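Local structure of tissue factor pathway inhibitor 2 (Homo sapiens, 1ZR0) at residues Leu23-Tyr27 with Asn47-Trp52. The protein inhibits serine proteases such as trypsin, plasmin and factor VIIa/tissue factor, this chain being the first of its three Kunitz inhibitory domains. Sequence-based numbering, arbitrary orientation.
Sequences LRYYY and NNFYTW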
# COMPACT_ATOMS: atom_id res chain seq x y z
N LEU B 23 7.14 8.78 5.21
CA LEU B 23 7.70 10.06 5.47
C LEU B 23 9.17 10.14 4.99
O LEU B 23 10.02 9.34 5.43
CB LEU B 23 7.66 10.31 6.97
CG LEU B 23 7.97 11.74 7.45
CD1 LEU B 23 7.11 12.77 6.78
CD2 LEU B 23 7.66 11.75 9.01
N ARG B 24 9.40 11.09 4.09
CA ARG B 24 10.73 11.37 3.52
C ARG B 24 10.92 12.86 3.49
O ARG B 24 10.01 13.68 3.74
CB ARG B 24 10.80 10.79 2.09
CG ARG B 24 10.73 9.23 1.95
CD ARG B 24 11.86 8.52 2.66
NE ARG B 24 11.77 7.10 2.47
CZ ARG B 24 12.09 6.49 1.34
NH1 ARG B 24 12.69 7.14 0.34
NH2 ARG B 24 11.97 5.15 1.27
N TYR B 25 12.13 13.28 3.10
CA TYR B 25 12.47 14.67 2.99
C TYR B 25 12.94 15.04 1.64
O TYR B 25 13.47 14.22 0.92
CB TYR B 25 13.55 15.00 3.98
CG TYR B 25 13.06 14.86 5.41
CD1 TYR B 25 13.01 13.64 6.03
CD2 TYR B 25 12.63 16.00 6.08
CE1 TYR B 25 12.47 13.52 7.32
CE2 TYR B 25 12.17 15.92 7.37
CZ TYR B 25 12.11 14.71 7.98
OH TYR B 25 11.57 14.65 9.25
N TYR B 26 12.65 16.28 1.23
CA TYR B 26 13.08 16.75 -0.10
C TYR B 26 13.56 18.22 0.03
O TYR B 26 13.13 18.95 0.90
CB TYR B 26 12.05 16.62 -1.23
CG TYR B 26 10.98 17.67 -1.09
CD1 TYR B 26 10.02 17.56 -0.08
CD2 TYR B 26 10.95 18.77 -1.90
CE1 TYR B 26 9.07 18.56 0.08
CE2 TYR B 26 9.95 19.74 -1.77
CZ TYR B 26 9.05 19.65 -0.76
OH TYR B 26 8.10 20.66 -0.64
N TYR B 27 14.46 18.63 -0.87
CA TYR B 27 14.80 20.04 -0.93
C TYR B 27 13.86 20.85 -1.75
O TYR B 27 13.61 20.51 -2.85
CB TYR B 27 16.20 20.21 -1.52
CG TYR B 27 16.69 21.64 -1.48
CD1 TYR B 27 17.19 22.19 -0.34
CD2 TYR B 27 16.69 22.39 -2.62
CE1 TYR B 27 17.60 23.49 -0.30
CE2 TYR B 27 17.12 23.72 -2.60
CZ TYR B 27 17.59 24.23 -1.43
OH TYR B 27 18.04 25.56 -1.41
N ASN B 47 15.74 13.44 -5.24
CA ASN B 47 15.39 14.42 -4.23
C ASN B 47 14.46 13.83 -3.18
O ASN B 47 13.29 14.13 -3.15
CB ASN B 47 14.83 15.67 -4.84
CG ASN B 47 14.78 16.84 -3.90
OD1 ASN B 47 15.30 16.83 -2.81
ND2 ASN B 47 14.19 17.94 -4.39
N ASN B 48 15.01 12.93 -2.39
CA ASN B 48 14.24 11.96 -1.60
C ASN B 48 15.22 11.39 -0.56
O ASN B 48 16.14 10.62 -0.88
CB ASN B 48 13.66 10.87 -2.48
CG ASN B 48 12.77 9.92 -1.69
OD1 ASN B 48 12.93 9.81 -0.47
ND2 ASN B 48 11.91 9.22 -2.38
N PHE B 49 15.11 11.84 0.68
CA PHE B 49 16.07 11.53 1.70
C PHE B 49 15.33 10.96 2.89
O PHE B 49 14.16 11.31 3.18
CB PHE B 49 16.79 12.81 2.16
CG PHE B 49 17.51 13.46 1.04
CD1 PHE B 49 18.80 13.04 0.72
CD2 PHE B 49 16.93 14.45 0.30
CE1 PHE B 49 19.43 13.61 -0.39
CE2 PHE B 49 17.57 15.05 -0.79
CZ PHE B 49 18.85 14.63 -1.13
N TYR B 50 16.05 10.16 3.66
CA TYR B 50 15.42 9.48 4.83
C TYR B 50 15.23 10.38 6.06
O TYR B 50 14.39 10.10 6.96
CB TYR B 50 16.30 8.29 5.20
CG TYR B 50 16.16 7.15 4.29
CD1 TYR B 50 14.92 6.50 4.16
CD2 TYR B 50 17.22 6.74 3.47
CE1 TYR B 50 14.77 5.42 3.33
CE2 TYR B 50 17.08 5.65 2.62
CZ TYR B 50 15.84 5.01 2.53
OH TYR B 50 15.69 3.91 1.71
N THR B 51 15.99 11.46 6.14
CA THR B 51 16.09 12.32 7.30
C THR B 51 16.30 13.77 6.92
O THR B 51 16.83 14.04 5.83
CB THR B 51 17.23 11.86 8.27
OG1 THR B 51 18.51 12.09 7.65
CG2 THR B 51 17.15 10.36 8.58
N TRP B 52 15.91 14.72 7.78
CA TRP B 52 16.18 16.12 7.50
C TRP B 52 17.74 16.34 7.35
O TRP B 52 18.21 16.98 6.42
CB TRP B 52 15.59 16.98 8.58
CG TRP B 52 15.89 18.40 8.38
CD1 TRP B 52 15.18 19.29 7.66
CD2 TRP B 52 17.08 19.09 8.81
NE1 TRP B 52 15.84 20.49 7.65
CE2 TRP B 52 17.00 20.39 8.34
CE3 TRP B 52 18.21 18.70 9.54
CZ2 TRP B 52 18.00 21.37 8.61
CZ3 TRP B 52 19.21 19.68 9.82
CH2 TRP B 52 19.06 21.00 9.36
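The chi1 of Asn47 (-165°) puts its CG opposite the backbone N and swings the amide across to Tyr27, whose main chain it grips at two points, while a bend at chi2 of Arg24 (-60°) brings the guanidinium beside Tyr50 and within reach of the Asn48 carbonyl oxygen. Asn47 OD1 accepts a hydrogen bond from Tyr27 N at 2.8 Å, and Asn47 ND2 gives a nearly straight bond of 3.1 Å to Tyr27 O, meeting a lone pair in the carbonyl plane. These two bonds, with a further one from ND2 to Leu11 O, hold the amide's rotation, so that a side chain continues the pairing where the backbone bridge stops. That bridge is a single antiparallel hydrogen-bonded pair: Tyr25 N to Phe49 O at 2.8 Å, and Phe49 N to Tyr25 O at 2.9 Å. At the other end, Arg24 NH1 donates to Asn48 OD1 at 2.8 Å; the oxygen lies close to the guanidinium plane, but the nitrogen stands above the carbonyl plane of the amide. Tyr50 runs beside the arginine, its CE1 over one guanidinium face, 3.5 Å from Arg24 NH2, with the two planes inclined by 51°. One face of the Tyr25 ring is covered by the start of the helix: Trp52 N lies over its centre, and Trp52 CB makes a CH-pi contact 4.2 Å from its centroid. Thr51 is the N-cap, its OG1 bound to Ala54 N. Across the other edge of strand 22-28, Arg24 and Tyr26 make backbone hydrogen bonds to Phe37 and Arg35 of strand 33-39. The single bridge at Phe49, extended by the Asn47 side chain, lays this loop along strand 22-28 of the Kunitz hairpin, just before helix 52-58, where the Phe49 side chain packs against Cys55 and Ala58.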